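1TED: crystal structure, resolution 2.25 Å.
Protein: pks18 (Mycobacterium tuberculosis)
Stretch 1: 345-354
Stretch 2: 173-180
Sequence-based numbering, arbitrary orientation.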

ATOM      1  N   GLY A 345      19.309  -2.220  15.578  1.00 28.44           N
ATOM      2  CA  GLY A 345      19.022  -3.487  14.934  1.00 28.84           C
ATOM      3  C   GLY A 345      18.403  -3.101  13.604  1.00 29.80           C
ATOM      4  O   GLY A 345      18.647  -1.994  13.122  1.00 29.38           O
ATOM      5  N   ASN A 346      17.605  -3.988  13.013  1.00 29.90           N
ATOM      6  CA  ASN A 346      16.963  -3.710  11.731  1.00 29.46           C
ATOM      7  C   ASN A 346      15.496  -3.383  11.957  1.00 30.42           C
ATOM      8  O   ASN A 346      14.716  -4.238  12.384  1.00 30.68           O
ATOM      9  CB  ASN A 346      17.098  -4.917  10.798  1.00 30.49           C
ATOM     10  CG  ASN A 346      16.285  -4.766   9.511  1.00 31.07           C
ATOM     11  OD1 ASN A 346      15.980  -3.658   9.071  1.00 32.49           O
ATOM     12  ND2 ASN A 346      15.952  -5.887   8.895  1.00 30.20           N
ATOM     13  N   MET A 347      15.128  -2.137  11.671  1.00 29.73           N
ATOM     14  CA  MET A 347      13.753  -1.686  11.856  1.00 29.05           C
ATOM     15  C   MET A 347      13.039  -1.581  10.518  1.00 27.47           C
ATOM     16  O   MET A 347      12.170  -0.736  10.323  1.00 25.50           O
ATOM     17  CB  MET A 347      13.733  -0.330  12.562  1.00 29.57           C
ATOM     18  CG  MET A 347      14.496  -0.290  13.874  1.00 28.56           C
ATOM     19  SD  MET A 347      14.994   1.406  14.185  1.00 32.51           S
ATOM     20  CE  MET A 347      14.891   1.481  15.871  1.00 33.72           C
ATOM     21  N   LEU A 348      13.430  -2.446   9.591  1.00 28.19           N
ATOM     22  CA  LEU A 348      12.816  -2.491   8.275  1.00 28.24           C
ATOM     23  C   LEU A 348      12.834  -1.139   7.544  1.00 27.01           C
ATOM     24  O   LEU A 348      13.880  -0.489   7.478  1.00 27.21           O
ATOM     25  CB  LEU A 348      11.388  -3.040   8.417  1.00 29.20           C
ATOM     26  CG  LEU A 348      11.262  -4.569   8.543  1.00 32.89           C
ATOM     27  CD1 LEU A 348      12.376  -5.136   9.382  1.00 35.22           C
ATOM     28  CD2 LEU A 348       9.923  -4.942   9.137  1.00 32.93           C
ATOM     29  N   SER A 349      11.687  -0.721   7.006  1.00 25.49           N
ATOM     30  CA  SER A 349      11.591   0.533   6.258  1.00 25.56           C
ATOM     31  C   SER A 349      12.128   1.762   6.970  1.00 25.24           C
ATOM     32  O   SER A 349      12.629   2.683   6.338  1.00 25.36           O
ATOM     33  CB  SER A 349      10.140   0.796   5.853  1.00 27.30           C
ATOM     34  OG  SER A 349       9.284   0.840   6.983  1.00 27.97           O
ATOM     35  N   VAL A 350      12.027   1.765   8.290  1.00 26.10           N
ATOM     36  CA  VAL A 350      12.461   2.889   9.103  1.00 26.34           C
ATOM     37  C   VAL A 350      13.964   3.174   9.121  1.00 28.32           C
ATOM     38  O   VAL A 350      14.378   4.336   9.173  1.00 27.99           O
ATOM     39  CB  VAL A 350      12.007   2.674  10.564  1.00 27.25           C
ATOM     40  CG1 VAL A 350      12.543   3.780  11.451  1.00 27.16           C
ATOM     41  CG2 VAL A 350      10.488   2.595  10.628  1.00 23.85           C
ATOM     42  N   SER A 351      14.769   2.113   9.078  1.00 27.72           N
ATOM     43  CA  SER A 351      16.223   2.228   9.167  1.00 27.88           C
ATOM     44  C   SER A 351      16.920   3.183   8.212  1.00 28.61           C
ATOM     45  O   SER A 351      17.815   3.927   8.608  1.00 30.63           O
ATOM     46  CB  SER A 351      16.849   0.842   9.067  1.00 25.75           C
ATOM     47  OG  SER A 351      16.397   0.034  10.139  1.00 24.68           O
ATOM     48  N   LEU A 352      16.515   3.174   6.956  1.00 28.58           N
ATOM     49  CA  LEU A 352      17.138   4.061   5.998  1.00 25.84           C
ATOM     50  C   LEU A 352      17.006   5.513   6.468  1.00 24.65           C
ATOM     51  O   LEU A 352      17.934   6.302   6.332  1.00 21.70           O
ATOM     52  CB  LEU A 352      16.480   3.860   4.627  1.00 27.74           C
ATOM     53  CG  LEU A 352      17.314   4.154   3.381  1.00 30.44           C
ATOM     54  CD1 LEU A 352      18.689   3.527   3.516  1.00 26.62           C
ATOM     55  CD2 LEU A 352      16.587   3.608   2.150  1.00 30.84           C
ATOM     56  N   ILE A 353      15.867   5.866   7.055  1.00 24.73           N
ATOM     57  CA  ILE A 353      15.679   7.246   7.504  1.00 24.99           C
ATOM     58  C   ILE A 353      16.484   7.597   8.762  1.00 24.22           C
ATOM     59  O   ILE A 353      16.881   8.745   8.941  1.00 19.89           O
ATOM     60  CB  ILE A 353      14.172   7.564   7.682  1.00 25.97           C
ATOM     61  CG1 ILE A 353      13.472   7.448   6.323  1.00 24.63           C
ATOM     62  CG2 ILE A 353      13.985   8.972   8.212  1.00 23.96           C
ATOM     63  CD1 ILE A 353      11.971   7.484   6.391  1.00 30.72           C
ATOM     64  N   PHE A 354      16.744   6.609   9.618  1.00 25.50           N
ATOM     65  CA  PHE A 354      17.565   6.841  10.807  1.00 26.42           C
ATOM     66  C   PHE A 354      18.964   7.147  10.293  1.00 27.69           C
ATOM     67  O   PHE A 354      19.675   7.991  10.832  1.00 28.31           O
ATOM     68  CB  PHE A 354      17.636   5.595  11.685  1.00 26.99           C
ATOM     69  CG  PHE A 354      16.619   5.560  12.783  1.00 28.97           C
ATOM     70  CD1 PHE A 354      15.264   5.675  12.504  1.00 29.24           C
ATOM     71  CD2 PHE A 354      17.015   5.335  14.097  1.00 30.64           C
ATOM     72  CE1 PHE A 354      14.309   5.559  13.519  1.00 30.50           C
ATOM     73  CE2 PHE A 354      16.071   5.216  15.124  1.00 32.62           C
ATOM     74  CZ  PHE A 354      14.710   5.328  14.830  1.00 30.70           C
TER
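Stretch 2 (173-180) MGCAAAMN

What forms the apolar centre of the contact? Ala178 sits there, its CA-to-CB bond pointing toward stretch 1 and its methyl group resting where stretch 1 enters its helix. Ala178 CB lies 3.5 Å from Ser349 O and 4.0 Å from Ile353 CD1, so one small side chain meets both the backbone and a side chain one helical turn further on. The CA-to-CB bond of Ile353 runs sideways, but its m, t rotamer brings the end of the chain nearer. Ala177 adds a second methyl group, with its CB 3.8 Å from Ser349 CB. The two alanine methyl groups thus lie directly against Ser349, and the packing here joins methyl groups to both side chain and main chain.

How does the apolar contact continue along the helices? The CA-to-CB bond of Leu352 points toward stretch 2, and Leu352 CD2 is 3.9 Å from Met179 CE. The CA-to-CB bond of Met179 goes sideways, yet its long side chain bends back through two m torsions to bring the terminal methyl group within reach. Both stretches turn from loop into helix, and the order of the contacts shows that they run in broadly the same direction: Leu348 and Ser349 meet Cys175, whereas Leu352 and Ile353 meet Met179 and Ala178. The chain is folded so that segments at least 171 residues apart in sequence pack together, burying 379 Å² counted over both sides.

Where do the backbones come nearest, and what conformation do they have there? The closest CA pair is Leu348 and Cys175, 4.1 Å apart. Just here each stretch has a residue with positive phi, Leu348 at 55/-131 and Gly174 at 55/-144. Leu348 is followed by helical values at once, whereas stretch 2 passes through Ala176 at -102/10 before its helix. Gly174 has no side chain, and a CB there would point away from stretch 1; its positive phi by itself favours glycine. Gly174 O accepts a backbone hydrogen bond from Ala177 N at 3.2 Å and also lies 3.6 Å from Ser349 CB. In stretch 1, Leu348 O similarly accepts from Ser351 N at 3.2 Å, so a turn closes in each stretch beside the contact.

What lies at the polar edge? No hydrogen bond crosses between the stretches; the nearest thing to one is a CA-H...O contact, Ser349 CA to Cys175 O, at 3.5 Å with an angle of 160° at the hydrogen. Ser349 OG is satisfied elsewhere in the structure. Cys175, partly exposed, has its SG 4.2 Å from Leu348 CG and 3.9 Å from Asn346 ND2, the latter at the end of a side chain that comes nearer than its CA-to-CB bond suggests. The other end of that amide is used within its own stretch: Leu348 N donates to Asn346 OD1 at 2.9 Å. Met347, whose CA-to-CB bond points away from stretch 2, is tied by its N to Ser351 OG at 2.9 Å, which links the loop to the helix that follows.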

ATOM      1  N   MET A 173       6.115  -3.978   1.414  1.00 26.82           N
ATOM      2  CA  MET A 173       7.148  -3.644   0.455  1.00 26.12           C
ATOM      3  C   MET A 173       8.467  -3.716   1.236  1.00 25.73           C
ATOM      4  O   MET A 173       9.521  -3.277   0.774  1.00 27.84           O
ATOM      5  CB  MET A 173       6.901  -2.267  -0.180  1.00 24.80           C
ATOM      6  CG  MET A 173       5.648  -2.271  -1.055  1.00 26.97           C
ATOM      7  SD  MET A 173       5.565  -1.021  -2.332  1.00 29.11           S
ATOM      8  CE  MET A 173       6.394  -1.885  -3.675  1.00 30.66           C
ATOM      9  N   GLY A 174       8.373  -4.278   2.436  1.00 23.68           N
ATOM     10  CA  GLY A 174       9.534  -4.484   3.290  1.00 26.61           C
ATOM     11  C   GLY A 174      10.500  -3.382   3.704  1.00 26.84           C
ATOM     12  O   GLY A 174      10.126  -2.232   3.946  1.00 27.06           O
ATOM     13  N   CYS A 175      11.768  -3.772   3.789  1.00 26.23           N
ATOM     14  CA  CYS A 175      12.849  -2.892   4.214  1.00 26.58           C
ATOM     15  C   CYS A 175      13.082  -1.691   3.315  1.00 25.63           C
ATOM     16  O   CYS A 175      13.678  -0.706   3.746  1.00 25.28           O
ATOM     17  CB  CYS A 175      14.162  -3.692   4.351  1.00 27.22           C
ATOM     18  SG  CYS A 175      14.134  -5.031   5.583  1.00 29.06           S
ATOM     19  N   ALA A 176      12.608  -1.762   2.075  1.00 26.63           N
ATOM     20  CA  ALA A 176      12.803  -0.658   1.132  1.00 26.88           C
ATOM     21  C   ALA A 176      11.573   0.236   0.941  1.00 25.82           C
ATOM     22  O   ALA A 176      11.565   1.100   0.066  1.00 25.79           O
ATOM     23  CB  ALA A 176      13.262  -1.210  -0.228  1.00 24.04           C
ATOM     24  N   ALA A 177      10.556   0.048   1.776  1.00 25.96           N
ATOM     25  CA  ALA A 177       9.307   0.808   1.652  1.00 26.38           C
ATOM     26  C   ALA A 177       9.412   2.333   1.813  1.00 26.29           C
ATOM     27  O   ALA A 177       8.570   3.074   1.304  1.00 26.33           O
ATOM     28  CB  ALA A 177       8.268   0.246   2.621  1.00 26.48           C
ATOM     29  N   ALA A 178      10.431   2.812   2.515  1.00 23.99           N
ATOM     30  CA  ALA A 178      10.573   4.248   2.677  1.00 23.03           C
ATOM     31  C   ALA A 178      10.783   4.871   1.309  1.00 22.87           C
ATOM     32  O   ALA A 178      10.338   5.990   1.068  1.00 23.15           O
ATOM     33  CB  ALA A 178      11.742   4.578   3.588  1.00 19.47           C
ATOM     34  N   MET A 179      11.451   4.146   0.412  1.00 23.48           N
ATOM     35  CA  MET A 179      11.699   4.642  -0.945  1.00 24.39           C
ATOM     36  C   MET A 179      10.436   4.678  -1.817  1.00 25.75           C
ATOM     37  O   MET A 179      10.230   5.640  -2.564  1.00 26.06           O
ATOM     38  CB  MET A 179      12.773   3.802  -1.645  1.00 26.57           C
ATOM     39  CG  MET A 179      14.178   3.948  -1.056  1.00 27.62           C
ATOM     40  SD  MET A 179      14.818   5.634  -1.133  1.00 30.71           S
ATOM     41  CE  MET A 179      14.357   6.272   0.465  1.00 30.67           C
ATOM     42  N   ASN A 180       9.603   3.638  -1.731  1.00 25.81           N
ATOM     43  CA  ASN A 180       8.362   3.579  -2.512  1.00 28.08           C
ATOM     44  C   ASN A 180       7.442   4.688  -2.007  1.00 29.45           C
ATOM     45  O   ASN A 180       6.785   5.379  -2.790  1.00 27.54           O
ATOM     46  CB  ASN A 180       7.651   2.226  -2.329  1.00 28.40           C
ATOM     47  CG  ASN A 180       8.496   1.042  -2.788  1.00 31.18           C
ATOM     48  OD1 ASN A 180       8.599   0.752  -3.983  1.00 32.00           O
ATOM     49  ND2 ASN A 180       9.109   0.353  -1.833  1.00 30.28           N
TER